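Local coordinates for protein homoprotocatechuate 2,3-dioxygenase (Brevibacterium fuscum, PDB 4Z6M) that catalyses the iron(II)-dependent, oxygen-driven ring opening of the catechol homoprotocatechuate, as an extradiol dioxygenase whose metal sits in a facial triad of two histidines and one carboxylate, at residues E57-H62 with V135-M140; L97-E102 with E119-F124; R240-P245 with V301-T306; E22-D27 with A73-A78. The protein carries 1 engineered substitution. All blocks are in the same frame, centred on the assembly; numbering follows the deposited sequence.

Contact 1 of 4, residues E57-H62 with V135-M140; sequences EEFIHH and VERLHM
R137 reaches across to the carbonyl oxygen of E57 and joins two loops of this extradiol dioxygenase: 57-62, from the N-terminal glyoxalase-type module, and 135-140, on the way to strand 152-160. They run nearly antiparallel, 170° apart, without forming a regular ladder. The tight part lies around R137, in the conformer described here, one of two. Its chain is extended from CG to NE, and NE donates to E57 O at 2.7 Å, with the oxygen at the guanidinium edge near its plane; a weaker bond from NH2 goes to the same oxygen. F59 CD1 sits over the centre of one guanidinium face, 4.0 Å from R137 CZ, with the two planes 53° apart. Y274 and N280 of a second subunit take up NH2 and NH1, so in this conformer the arginine also reaches the subunit interface. One backbone bond, V135 N to F59 O (2.9 Å), closes the other side. V135 CG2 packs close to I60 O, and CG1 meets the H61 ring at CD2. Where E57 and H139 meet, only carbon touches directly, E57 CG against H139 CB, and water enters: one molecule donates to both H139 O and E57 OE2, an oxygen that also bonds H220, while R152 holds OE1. A second water donates to E58 O at 2.7 Å and accepts from L138 N at 3.0 Å.

Contact 2 of 4, residues L97-E102 with E119-F124; sequences LGCRTE and EDPLGF
R100 and E119 meet twice, through backbone and through side chains, at edge strand 101-104 and its neighbour 115-119. The direct backbone bond runs from E119 N to R100 O (3.0 Å), and a water extends it, accepting from R100 N and donating to E119 O. The ionic part is a salt bridge between R100 NH1 and E119 OE2, 3.0 Å long but weak as a hydrogen bond, with an N-H...O angle of 125°; the guanidinium and carboxylate planes stand 74° apart. The apolar part belongs to P121: its CD touches C99 SG at 3.6 Å and its CG meets CD1 of L97, in the last turn before G98, where a Schellman motif ends helix 84-96. Within 119-124, D120 OD1 accepts from L122 N, an Asx turn, and from F124 N, from opposite faces of the carboxylate, while OD2 bonds Y169 OH. Both charged ends also have partners beyond the two segments: R100 NH2 pairs with D315 and E119 OE2 accepts from L314 N. The salt bridge is therefore one link in a shared polar network, whose charges would partly offset one another, joining this sheet edge to the chain around 313-315.

Contact 3 of 4, residues R240-P245 with V301-T306; sequences RIERGP and VPSWYT
W304 presents one indole face to R243, and NH1 lies 3.3 Å from CE2, over the centre of the ring system. This is a cation-pi contact: R243 CZ stands 4.5 Å from the centroid of the five-membered ring and only 6° off its normal. The guanidinium comes edge-on, with the planes 83° apart, while R243 CD packs beside W304 CD1. Y257 meets the indole edge-to-face, and the H213 ring at about 50°. R243 and E242 form a classic beta bulge opposite Y257, at a corner between strands 241-242 and 244-247 of the C-terminal glyoxalase-type module. Both side chains can therefore turn to helix 302-306. In E242, CG is anti to the backbone N (chi1 -172°). OE1 nears W304 CD1 and also forms a salt bridge with R265, which makes a further cation-pi contact with the tryptophan. V301 packs against the bulge, CG1 3.4 Å from E242 O and CG2 against R243 CB. The W304 side chain is about 6 Å from the iron(II), so this packing borders the metal site of H155, H214 and E267. At the start of the helix, S303 OG donates to E242 OE2 at 2.7 Å, on the anti side of the carboxylate.

Contact 4 of 4, residues E22-D27 with A73-A78; sequences ELVVTD and ALKAMA
E22 O takes two backbone donors from the facing strand, K75 N at 2.8 Å and A76 N at 3.3 Å, while E22 N bonds A76 O. V24 and A73 exchange a bond each way, the shorter being V24 N to A73 O at 2.8 Å. Above this ladder, with CG anti to the backbone N in each (chi1 -176° and -174°), the E22 and K75 side chains run extended side by side and point the same way, K75 CD 3.5 Å from E22 OE2. Their charged ends stop short of a salt bridge; a water joins them, donating to OE2 and accepting from K75 NZ. On the other face L23 CD2 meets L74 CD1 at 4.0 Å. In the next shell, T67 bonds E22 OE2 and R117 forms a salt bridge with OE1, fixing the carboxylate from strands either side. K75 and A76 both opposing E22 make a classic beta bulge between central antiparallel strands 15-25 and 73-81 in the curved sheet of the N-terminal glyoxalase-type module.

How the contacts relate
Three contacts belong to the first half of the chain and one to the second. Contact 4 pairs central strands 15-25 and 73-81 of the eight-stranded N-terminal sheet; contact 2 sits at one edge of that sheet, centres 18 Å away, and the two touch where F124 CD2 packs on M77 SD at 3.9 Å. Contact 1 lies 21 Å from contact 4, centre to centre, and their segments alternate along the chain; contact 2 falls wholly between the segments of contact 1. Contact 3 comes last, joining the C-terminal glyoxalase-type module to helix 302-306 near the iron, its centre about 30 Å from those of contacts 1 and 2. Contacts 1 and 3 also border different neighbouring subunits of the four-chain assembly.

Contact 1 of 4, residues E57-H62 with V135-M140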
loop_
_atom_site.group_PDB
_atom_site.type_symbol
_atom_site.label_atom_id
_atom_site.label_comp_id
_atom_site.label_asym_id
_atom_site.label_seq_id
_atom_site.Cartn_x
_atom_site.Cartn_y
_atom_site.Cartn_z
ATOM N N GLU A 57 -8.555 -0.453 -17.116
ATOM C CA GLU A 57 -9.849 0.218 -16.957
ATOM C C GLU A 57 -10.430 0.796 -18.249
ATOM O O GLU A 57 -11.458 1.466 -18.225
ATOM C CB GLU A 57 -9.756 1.312 -15.879
ATOM C CG GLU A 57 -9.428 0.762 -14.518
ATOM C CD GLU A 57 -9.464 1.808 -13.409
ATOM O OE1 GLU A 57 -9.415 3.015 -13.739
ATOM O OE2 GLU A 57 -9.517 1.364 -12.229
ATOM N N GLU A 58 -9.769 0.547 -19.375
ATOM C CA GLU A 58 -10.201 1.158 -20.634
ATOM C C GLU A 58 -11.395 0.445 -21.251
ATOM O O GLU A 58 -11.501 -0.772 -21.176
ATOM C CB GLU A 58 -9.043 1.155 -21.625
ATOM C CG GLU A 58 -9.332 1.958 -22.887
ATOM C CD GLU A 58 -9.749 3.376 -22.557
ATOM O OE1 GLU A 58 -8.824 4.208 -22.304
ATOM O OE2 GLU A 58 -10.972 3.676 -22.536
ATOM N N PHE A 59 -12.288 1.206 -21.879
ATOM C CA PHE A 59 -13.407 0.629 -22.639
ATOM C C PHE A 59 -13.298 0.893 -24.150
ATOM O O PHE A 59 -13.944 0.206 -24.934
ATOM C CB PHE A 59 -14.786 1.100 -22.131
ATOM C CG PHE A 59 -15.110 2.510 -22.503
ATOM C CD1 PHE A 59 -14.638 3.571 -21.743
ATOM C CD2 PHE A 59 -15.850 2.795 -23.630
ATOM C CE1 PHE A 59 -14.893 4.870 -22.127
ATOM C CE2 PHE A 59 -16.130 4.110 -23.992
ATOM C CZ PHE A 59 -15.633 5.137 -23.242
ATOM N N ILE A 60 -12.514 1.893 -24.564
ATOM C CA ILE A 60 -12.278 2.084 -26.007
ATOM C C ILE A 60 -11.316 1.003 -26.466
ATOM O O ILE A 60 -10.734 0.269 -25.660
ATOM C CB ILE A 60 -11.763 3.503 -26.374
ATOM C CG1 ILE A 60 -10.310 3.749 -25.938
ATOM C CG2 ILE A 60 -12.715 4.573 -25.842
ATOM C CD1 ILE A 60 -9.702 4.979 -26.599
ATOM N N HIS A 61 -11.171 0.854 -27.782
ATOM C CA HIS A 61 -10.570 -0.362 -28.296
ATOM C C HIS A 61 -9.129 -0.572 -27.839
ATOM O O HIS A 61 -8.710 -1.689 -27.580
ATOM C CB HIS A 61 -10.633 -0.348 -29.814
ATOM C CG HIS A 61 -10.130 -1.595 -30.456
ATOM N ND1 HIS A 61 -8.856 -1.706 -30.957
ATOM C CD2 HIS A 61 -10.747 -2.763 -30.741
ATOM C CE1 HIS A 61 -8.700 -2.890 -31.523
ATOM N NE2 HIS A 61 -9.832 -3.555 -31.391
ATOM N N HIS A 62 -8.356 0.511 -27.726
ATOM C CA HIS A 62 -6.960 0.383 -27.354
ATOM C C HIS A 62 -6.413 1.713 -26.834
ATOM O O HIS A 62 -6.971 2.777 -27.092
ATOM C CB HIS A 62 -6.128 -0.073 -28.537
ATOM C CG HIS A 62 -6.271 0.817 -29.726
ATOM N ND1 HIS A 62 -7.097 0.514 -30.784
ATOM C CD2 HIS A 62 -5.717 2.016 -30.014
ATOM C CE1 HIS A 62 -7.044 1.485 -31.669
ATOM N NE2 HIS A 62 -6.220 2.416 -31.221
ATOM N N VAL A 135 -14.913 -2.245 -26.103
ATOM C CA VAL A 135 -14.498 -3.590 -25.741
ATOM C C VAL A 135 -14.841 -3.850 -24.278
ATOM O O VAL A 135 -15.295 -2.954 -23.576
ATOM C CB VAL A 135 -12.999 -3.785 -26.002
ATOM C CG1 VAL A 135 -12.696 -3.623 -27.486
ATOM C CG2 VAL A 135 -12.153 -2.831 -25.180
ATOM N N GLU A 136 -14.616 -5.072 -23.809
ATOM C CA GLU A 136 -14.869 -5.383 -22.404
ATOM C C GLU A 136 -13.985 -4.524 -21.506
ATOM O O GLU A 136 -12.762 -4.609 -21.549
ATOM C CB GLU A 136 -14.584 -6.848 -22.109
ATOM C CG GLU A 136 -14.934 -7.274 -20.682
ATOM C CD GLU A 136 -14.459 -8.683 -20.328
ATOM O OE1 GLU A 136 -13.993 -9.438 -21.234
ATOM O OE2 GLU A 136 -14.544 -9.041 -19.121
ATOM N N ARG A 137 -14.627 -3.714 -20.677
ATOM C CA ARG A 137 -13.922 -2.929 -19.684
ATOM C C ARG A 137 -13.439 -3.885 -18.605
ATOM O O ARG A 137 -14.255 -4.571 -18.000
ATOM C CB ARG A 137 -14.864 -1.858 -19.117
ATOM C CG ARG A 137 -14.128 -0.703 -18.464
ATOM C CD ARG A 137 -15.004 0.463 -18.016
ATOM N NE ARG A 137 -14.099 1.593 -17.843
ATOM C CZ ARG A 137 -14.425 2.877 -17.840
ATOM N NH1 ARG A 137 -15.685 3.257 -17.905
ATOM N NH2 ARG A 137 -13.448 3.782 -17.751
ATOM N N LEU A 138 -12.123 -3.983 -18.397
ATOM C CA LEU A 138 -11.559 -5.006 -17.504
ATOM C C LEU A 138 -11.374 -4.522 -16.060
ATOM O O LEU A 138 -10.666 -5.169 -15.281
ATOM C CB LEU A 138 -10.233 -5.537 -18.048
ATOM C CG LEU A 138 -10.278 -6.127 -19.463
ATOM C CD1 LEU A 138 -8.864 -6.403 -19.960
ATOM C CD2 LEU A 138 -11.124 -7.385 -19.545
ATOM N N HIS A 139 -12.039 -3.437 -15.682
ATOM C CA HIS A 139 -11.723 -2.739 -14.434
ATOM C C HIS A 139 -11.998 -3.560 -13.160
ATOM O O HIS A 139 -11.466 -3.225 -12.094
ATOM C CB HIS A 139 -12.455 -1.397 -14.345
ATOM C CG HIS A 139 -13.930 -1.502 -14.179
ATOM N ND1 HIS A 139 -14.763 -2.125 -15.087
ATOM C CD2 HIS A 139 -14.732 -1.018 -13.203
ATOM C CE1 HIS A 139 -16.008 -2.063 -14.638
ATOM N NE2 HIS A 139 -16.015 -1.369 -13.515
ATOM N N MET A 140 -12.834 -4.605 -13.273
ATOM C CA MET A 140 -13.093 -5.507 -12.127
ATOM C C MET A 140 -12.630 -6.910 -12.392
ATOM O O MET A 140 -13.000 -7.841 -11.655
ATOM C CB MET A 140 -14.564 -5.482 -11.734
ATOM C CG MET A 140 -15.053 -4.074 -11.450
ATOM S SD MET A 140 -16.646 -3.949 -10.647
ATOM C CE MET A 140 -16.258 -4.645 -9.065
HETATM O O HOH W 1 -9.625 -1.248 -11.384
HETATM O O HOH W 2 -10.030 -2.866 -20.301
#

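Contact 2 of 4, residues L97-E102 with E119-F124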
loop_
_atom_site.group_PDB
_atom_site.type_symbol
_atom_site.label_atom_id
_atom_site.label_comp_id
_atom_site.label_asym_id
_atom_site.label_seq_id
_atom_site.Cartn_x
_atom_site.Cartn_y
_atom_site.Cartn_z
ATOM N N LEU A 97 -4.788 26.647 -39.924
ATOM C CA LEU A 97 -3.368 26.755 -39.553
ATOM C C LEU A 97 -2.369 26.435 -40.666
ATOM O O LEU A 97 -1.164 26.597 -40.479
ATOM C CB LEU A 97 -3.058 25.838 -38.365
ATOM C CG LEU A 97 -3.699 26.207 -37.025
ATOM C CD1 LEU A 97 -3.496 25.093 -36.006
ATOM C CD2 LEU A 97 -3.154 27.537 -36.519
ATOM N N GLY A 98 -2.853 25.956 -41.805
ATOM C CA GLY A 98 -1.992 25.630 -42.938
ATOM C C GLY A 98 -1.257 24.319 -42.790
ATOM O O GLY A 98 -0.185 24.131 -43.397
ATOM N N CYS A 99 -1.826 23.409 -41.993
ATOM C CA CYS A 99 -1.178 22.144 -41.729
ATOM C C CYS A 99 -1.714 21.102 -42.679
ATOM O O CYS A 99 -2.890 21.136 -43.092
ATOM C CB CYS A 99 -1.447 21.693 -40.303
ATOM S SG CYS A 99 -0.666 22.722 -39.050
ATOM N N ARG A 100 -0.856 20.160 -43.012
ATOM C CA ARG A 100 -1.306 18.985 -43.723
ATOM C C ARG A 100 -2.262 18.141 -42.883
ATOM O O ARG A 100 -1.982 17.902 -41.721
ATOM C CB ARG A 100 -0.130 18.149 -44.124
ATOM C CG ARG A 100 -0.558 16.954 -44.932
ATOM C CD ARG A 100 0.670 16.174 -45.281
ATOM N NE ARG A 100 0.374 15.009 -46.100
ATOM C CZ ARG A 100 1.284 14.092 -46.391
ATOM N NH1 ARG A 100 2.526 14.212 -45.915
ATOM N NH2 ARG A 100 0.953 13.061 -47.155
ATOM N N THR A 101 -3.358 17.712 -43.521
ATOM C CA THR A 101 -4.367 16.904 -42.889
ATOM C C THR A 101 -4.673 15.705 -43.771
ATOM O O THR A 101 -4.542 15.756 -44.995
ATOM C CB THR A 101 -5.650 17.704 -42.615
ATOM O OG1 THR A 101 -6.262 18.113 -43.841
ATOM C CG2 THR A 101 -5.345 18.947 -41.791
ATOM N N GLU A 102 -5.109 14.626 -43.126
ATOM C CA GLU A 102 -5.596 13.457 -43.829
ATOM C C GLU A 102 -6.767 12.878 -43.039
ATOM O O GLU A 102 -6.632 12.613 -41.846
ATOM C CB GLU A 102 -4.495 12.400 -43.978
ATOM C CG GLU A 102 -4.997 11.188 -44.747
ATOM C CD GLU A 102 -3.938 10.148 -45.063
ATOM O OE1 GLU A 102 -2.742 10.380 -44.740
ATOM O OE2 GLU A 102 -4.329 9.090 -45.633
ATOM N N GLU A 119 -0.211 16.785 -39.540
ATOM C CA GLU A 119 1.135 17.211 -39.175
ATOM C C GLU A 119 1.028 18.582 -38.536
ATOM O O GLU A 119 0.802 19.583 -39.225
ATOM C CB GLU A 119 2.043 17.274 -40.411
ATOM C CG GLU A 119 2.328 15.920 -41.006
ATOM C CD GLU A 119 3.043 15.964 -42.356
ATOM O OE1 GLU A 119 3.584 17.037 -42.733
ATOM O OE2 GLU A 119 3.049 14.906 -43.041
ATOM N N ASP A 120 1.130 18.626 -37.211
ATOM C CA ASP A 120 0.734 19.835 -36.493
ATOM C C ASP A 120 1.851 20.881 -36.588
ATOM O O ASP A 120 2.930 20.600 -37.153
ATOM C CB ASP A 120 0.266 19.516 -35.069
ATOM C CG ASP A 120 1.358 19.568 -34.015
ATOM O OD1 ASP A 120 2.582 19.508 -34.288
ATOM O OD2 ASP A 120 0.936 19.644 -32.835
ATOM N N PRO A 121 1.596 22.102 -36.095
ATOM C CA PRO A 121 2.599 23.178 -36.255
ATOM C C PRO A 121 3.971 22.926 -35.610
ATOM O O PRO A 121 4.958 23.608 -35.950
ATOM C CB PRO A 121 1.922 24.373 -35.597
ATOM C CG PRO A 121 0.469 24.100 -35.701
ATOM C CD PRO A 121 0.333 22.623 -35.548
ATOM N N LEU A 122 4.031 21.987 -34.675
ATOM C CA LEU A 122 5.287 21.579 -34.054
ATOM C C LEU A 122 5.894 20.342 -34.683
ATOM O O LEU A 122 6.899 19.818 -34.194
ATOM C CB LEU A 122 5.101 21.347 -32.542
ATOM C CG LEU A 122 4.480 22.506 -31.753
ATOM C CD1 LEU A 122 4.332 22.128 -30.279
ATOM C CD2 LEU A 122 5.286 23.791 -31.926
ATOM N N GLY A 123 5.265 19.840 -35.742
ATOM C CA GLY A 123 5.791 18.682 -36.468
ATOM C C GLY A 123 5.305 17.332 -35.978
ATOM O O GLY A 123 5.840 16.301 -36.393
ATOM N N PHE A 124 4.305 17.325 -35.092
ATOM C CA PHE A 124 3.855 16.085 -34.478
ATOM C C PHE A 124 2.643 15.527 -35.206
ATOM O O PHE A 124 1.769 16.271 -35.638
ATOM C CB PHE A 124 3.526 16.280 -32.996
ATOM C CG PHE A 124 4.730 16.424 -32.144
ATOM C CD1 PHE A 124 5.303 17.667 -31.967
ATOM C CD2 PHE A 124 5.309 15.330 -31.529
ATOM C CE1 PHE A 124 6.434 17.812 -31.189
ATOM C CE2 PHE A 124 6.444 15.468 -30.760
ATOM C CZ PHE A 124 6.995 16.721 -30.576
HETATM O O HOH W 3 1.766 20.533 -41.717
#

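Contact 3 of 4, residues R240-P245 with V301-T306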
loop_
_atom_site.group_PDB
_atom_site.type_symbol
_atom_site.label_atom_id
_atom_site.label_comp_id
_atom_site.label_asym_id
_atom_site.label_seq_id
_atom_site.Cartn_x
_atom_site.Cartn_y
_atom_site.Cartn_z
ATOM N N ARG A 240 17.062 -1.451 -18.166
ATOM C CA ARG A 240 15.988 -0.792 -18.894
ATOM C C ARG A 240 15.105 0.053 -17.972
ATOM O O ARG A 240 14.162 0.662 -18.418
ATOM C CB ARG A 240 15.137 -1.846 -19.623
ATOM C CG ARG A 240 15.920 -2.844 -20.476
ATOM C CD ARG A 240 16.855 -2.159 -21.462
ATOM N NE ARG A 240 16.116 -1.499 -22.516
ATOM C CZ ARG A 240 16.661 -0.691 -23.419
ATOM N NH1 ARG A 240 17.933 -0.329 -23.308
ATOM N NH2 ARG A 240 15.919 -0.178 -24.384
ATOM N N ILE A 241 15.458 0.120 -16.697
ATOM C CA ILE A 241 14.913 1.144 -15.797
ATOM C C ILE A 241 15.784 2.377 -15.962
ATOM O O ILE A 241 16.962 2.362 -15.611
ATOM C CB ILE A 241 14.943 0.690 -14.334
ATOM C CG1 ILE A 241 14.111 -0.575 -14.120
ATOM C CG2 ILE A 241 14.486 1.814 -13.410
ATOM C CD1 ILE A 241 14.266 -1.192 -12.758
ATOM N N GLU A 242 15.221 3.423 -16.553
ATOM C CA GLU A 242 16.031 4.594 -16.890
ATOM C C GLU A 242 16.197 5.507 -15.678
ATOM O O GLU A 242 17.290 6.016 -15.437
ATOM C CB GLU A 242 15.383 5.376 -18.043
ATOM C CG GLU A 242 16.276 6.490 -18.567
ATOM C CD GLU A 242 15.564 7.528 -19.400
ATOM O OE1 GLU A 242 14.367 7.731 -19.210
ATOM O OE2 GLU A 242 16.244 8.136 -20.264
ATOM N N ARG A 243 15.103 5.761 -14.961
ATOM C CA ARG A 243 15.086 6.806 -13.940
ATOM C C ARG A 243 13.933 6.533 -13.001
ATOM O O ARG A 243 12.802 6.314 -13.444
ATOM C CB ARG A 243 14.889 8.168 -14.594
ATOM C CG ARG A 243 14.702 9.324 -13.629
ATOM C CD ARG A 243 14.477 10.660 -14.314
ATOM N NE ARG A 243 13.942 11.560 -13.306
ATOM C CZ ARG A 243 13.026 12.502 -13.506
ATOM N NH1 ARG A 243 12.674 12.858 -14.729
ATOM N NH2 ARG A 243 12.520 13.123 -12.461
ATOM N N GLY A 244 14.213 6.605 -11.712
ATOM C CA GLY A 244 13.186 6.440 -10.691
ATOM C C GLY A 244 13.382 5.139 -9.924
ATOM O O GLY A 244 14.445 4.508 -9.989
ATOM N N PRO A 245 12.369 4.739 -9.161
ATOM C CA PRO A 245 11.110 5.439 -8.962
ATOM C C PRO A 245 11.289 6.702 -8.105
ATOM O O PRO A 245 12.277 6.840 -7.399
ATOM C CB PRO A 245 10.252 4.407 -8.247
ATOM C CG PRO A 245 11.231 3.620 -7.462
ATOM C CD PRO A 245 12.479 3.567 -8.301
ATOM N N VAL A 301 18.642 11.627 -14.487
ATOM C CA VAL A 301 19.606 10.944 -15.311
ATOM C C VAL A 301 19.780 11.688 -16.650
ATOM O O VAL A 301 18.820 12.185 -17.228
ATOM C CB VAL A 301 19.188 9.464 -15.535
ATOM C CG1 VAL A 301 18.909 8.759 -14.212
ATOM C CG2 VAL A 301 18.013 9.370 -16.462
ATOM N N PRO A 302 21.010 11.806 -17.138
ATOM C CA PRO A 302 21.255 12.671 -18.310
ATOM C C PRO A 302 20.504 12.228 -19.570
ATOM O O PRO A 302 20.059 13.069 -20.355
ATOM C CB PRO A 302 22.777 12.616 -18.491
ATOM C CG PRO A 302 23.271 11.569 -17.561
ATOM C CD PRO A 302 22.249 11.333 -16.509
ATOM N N SER A 303 20.338 10.912 -19.748
ATOM C CA SER A 303 19.572 10.421 -20.894
ATOM C C SER A 303 18.144 10.942 -20.934
ATOM O O SER A 303 17.546 11.013 -22.010
ATOM C CB SER A 303 19.564 8.896 -20.952
ATOM O OG SER A 303 18.922 8.329 -19.823
ATOM N N TRP A 304 17.580 11.255 -19.768
ATOM C CA TRP A 304 16.242 11.815 -19.707
ATOM C C TRP A 304 16.162 13.126 -20.480
ATOM O O TRP A 304 15.146 13.428 -21.102
ATOM C CB TRP A 304 15.800 11.989 -18.229
ATOM C CG TRP A 304 14.314 12.008 -18.052
ATOM C CD1 TRP A 304 13.507 10.931 -17.863
ATOM C CD2 TRP A 304 13.445 13.143 -18.126
ATOM N NE1 TRP A 304 12.198 11.320 -17.785
ATOM C CE2 TRP A 304 12.125 12.670 -17.945
ATOM C CE3 TRP A 304 13.647 14.515 -18.334
ATOM C CZ2 TRP A 304 11.028 13.509 -17.984
ATOM C CZ3 TRP A 304 12.563 15.340 -18.382
ATOM C CH2 TRP A 304 11.268 14.845 -18.201
ATOM N N TYR A 305 17.238 13.905 -20.441
ATOM C CA TYR A 305 17.264 15.158 -21.160
ATOM C C TYR A 305 17.686 15.048 -22.613
ATOM O O TYR A 305 17.411 15.966 -23.374
ATOM C CB TYR A 305 18.212 16.137 -20.474
ATOM C CG TYR A 305 17.729 16.606 -19.121
ATOM C CD1 TYR A 305 16.510 17.249 -18.978
ATOM C CD2 TYR A 305 18.506 16.413 -17.977
ATOM C CE1 TYR A 305 16.065 17.682 -17.742
ATOM C CE2 TYR A 305 18.080 16.859 -16.727
ATOM C CZ TYR A 305 16.844 17.502 -16.621
ATOM O OH TYR A 305 16.399 17.970 -15.394
ATOM N N THR A 306 18.424 14.007 -22.990
ATOM C CA THR A 306 19.021 13.934 -24.316
ATOM C C THR A 306 18.314 12.983 -25.279
ATOM O O THR A 306 18.371 13.194 -26.500
ATOM C CB THR A 306 20.514 13.566 -24.234
ATOM O OG1 THR A 306 20.689 12.237 -23.737
ATOM C CG2 THR A 306 21.265 14.539 -23.350
#

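Contact 4 of 4, residues E22-D27 with A73-A78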
loop_
_atom_site.group_PDB
_atom_site.type_symbol
_atom_site.label_atom_id
_atom_site.label_comp_id
_atom_site.label_asym_id
_atom_site.label_seq_id
_atom_site.Cartn_x
_atom_site.Cartn_y
_atom_site.Cartn_z
ATOM N N GLU A 22 0.199 5.316 -31.421
ATOM C CA GLU A 22 0.687 4.294 -32.350
ATOM C C GLU A 22 2.203 4.454 -32.456
ATOM O O GLU A 22 2.689 5.512 -32.894
ATOM C CB GLU A 22 0.026 4.446 -33.732
ATOM C CG GLU A 22 0.456 3.336 -34.676
ATOM C CD GLU A 22 -0.152 3.397 -36.063
ATOM O OE1 GLU A 22 -0.845 4.388 -36.409
ATOM O OE2 GLU A 22 0.036 2.392 -36.805
ATOM N N LEU A 23 2.927 3.441 -31.986
ATOM C CA LEU A 23 4.373 3.368 -32.044
ATOM C C LEU A 23 4.798 2.375 -33.103
ATOM O O LEU A 23 4.320 1.243 -33.115
ATOM C CB LEU A 23 4.953 2.944 -30.692
ATOM C CG LEU A 23 4.664 3.855 -29.494
ATOM C CD1 LEU A 23 5.259 3.229 -28.242
ATOM C CD2 LEU A 23 5.207 5.258 -29.686
ATOM N N VAL A 24 5.757 2.778 -33.939
ATOM C CA VAL A 24 6.427 1.840 -34.824
ATOM C C VAL A 24 7.545 1.183 -34.050
ATOM O O VAL A 24 8.327 1.845 -33.353
ATOM C CB VAL A 24 6.947 2.515 -36.110
ATOM C CG1 VAL A 24 7.659 1.500 -36.984
ATOM C CG2 VAL A 24 5.783 3.149 -36.868
ATOM N N VAL A 25 7.581 -0.139 -34.146
ATOM C CA VAL A 25 8.576 -0.990 -33.481
ATOM C C VAL A 25 9.260 -1.873 -34.518
ATOM O O VAL A 25 8.682 -2.156 -35.556
ATOM C CB VAL A 25 7.937 -1.852 -32.371
ATOM C CG1 VAL A 25 7.275 -0.947 -31.342
ATOM C CG2 VAL A 25 6.943 -2.866 -32.943
ATOM N N THR A 26 10.493 -2.299 -34.244
ATOM C CA THR A 26 11.288 -3.006 -35.252
ATOM C C THR A 26 11.151 -4.523 -35.189
ATOM O O THR A 26 11.324 -5.200 -36.207
ATOM C CB THR A 26 12.789 -2.642 -35.180
ATOM O OG1 THR A 26 13.313 -2.899 -33.872
ATOM C CG2 THR A 26 12.993 -1.175 -35.603
ATOM N N ASP A 27 10.871 -5.040 -33.990
ATOM C CA ASP A 27 10.723 -6.490 -33.790
ATOM C C ASP A 27 9.466 -6.675 -32.954
ATOM O O ASP A 27 9.455 -6.412 -31.737
ATOM C CB ASP A 27 11.953 -7.045 -33.076
ATOM C CG ASP A 27 11.921 -8.545 -32.883
ATOM O OD1 ASP A 27 10.856 -9.126 -32.582
ATOM O OD2 ASP A 27 13.005 -9.163 -33.023
ATOM N N ALA A 73 9.633 4.764 -34.154
ATOM C CA ALA A 73 9.167 6.153 -34.183
ATOM C C ALA A 73 7.738 6.244 -33.682
ATOM O O ALA A 73 7.013 5.238 -33.711
ATOM C CB ALA A 73 9.250 6.722 -35.590
ATOM N N LEU A 74 7.322 7.432 -33.245
ATOM C CA LEU A 74 5.901 7.716 -33.051
ATOM C C LEU A 74 5.222 7.894 -34.416
ATOM O O LEU A 74 5.651 8.730 -35.205
ATOM C CB LEU A 74 5.738 8.994 -32.235
ATOM C CG LEU A 74 4.281 9.488 -32.104
ATOM C CD1 LEU A 74 3.463 8.588 -31.179
ATOM C CD2 LEU A 74 4.214 10.926 -31.647
ATOM N N LYS A 75 4.186 7.096 -34.689
ATOM C CA LYS A 75 3.371 7.273 -35.896
ATOM C C LYS A 75 2.189 8.208 -35.679
ATOM O O LYS A 75 1.855 9.003 -36.562
ATOM C CB LYS A 75 2.907 5.906 -36.440
ATOM C CG LYS A 75 2.189 5.968 -37.767
ATOM C CD LYS A 75 2.161 4.631 -38.471
ATOM C CE LYS A 75 1.363 4.770 -39.765
ATOM N NZ LYS A 75 1.727 3.727 -40.751
ATOM N N ALA A 76 1.574 8.149 -34.485
ATOM C CA ALA A 76 0.459 9.048 -34.179
ATOM C C ALA A 76 0.222 9.092 -32.693
ATOM O O ALA A 76 0.295 8.063 -32.009
ATOM C CB ALA A 76 -0.813 8.594 -34.856
ATOM N N MET A 77 -0.061 10.296 -32.207
ATOM C CA MET A 77 -0.581 10.486 -30.859
ATOM C C MET A 77 -2.001 10.975 -30.978
ATOM O O MET A 77 -2.266 11.976 -31.638
ATOM C CB MET A 77 0.324 11.436 -30.047
ATOM C CG MET A 77 0.758 12.683 -30.735
ATOM S SD MET A 77 2.185 13.515 -29.977
ATOM C CE MET A 77 1.877 13.338 -28.357
ATOM N N ALA A 78 -2.938 10.199 -30.413
ATOM C CA ALA A 78 -4.354 10.368 -30.685
ATOM C C ALA A 78 -5.078 10.893 -29.473
ATOM O O ALA A 78 -4.886 10.393 -28.345
ATOM C CB ALA A 78 -4.986 9.049 -31.123
HETATM O O HOH W 4 -0.349 2.120 -39.328
#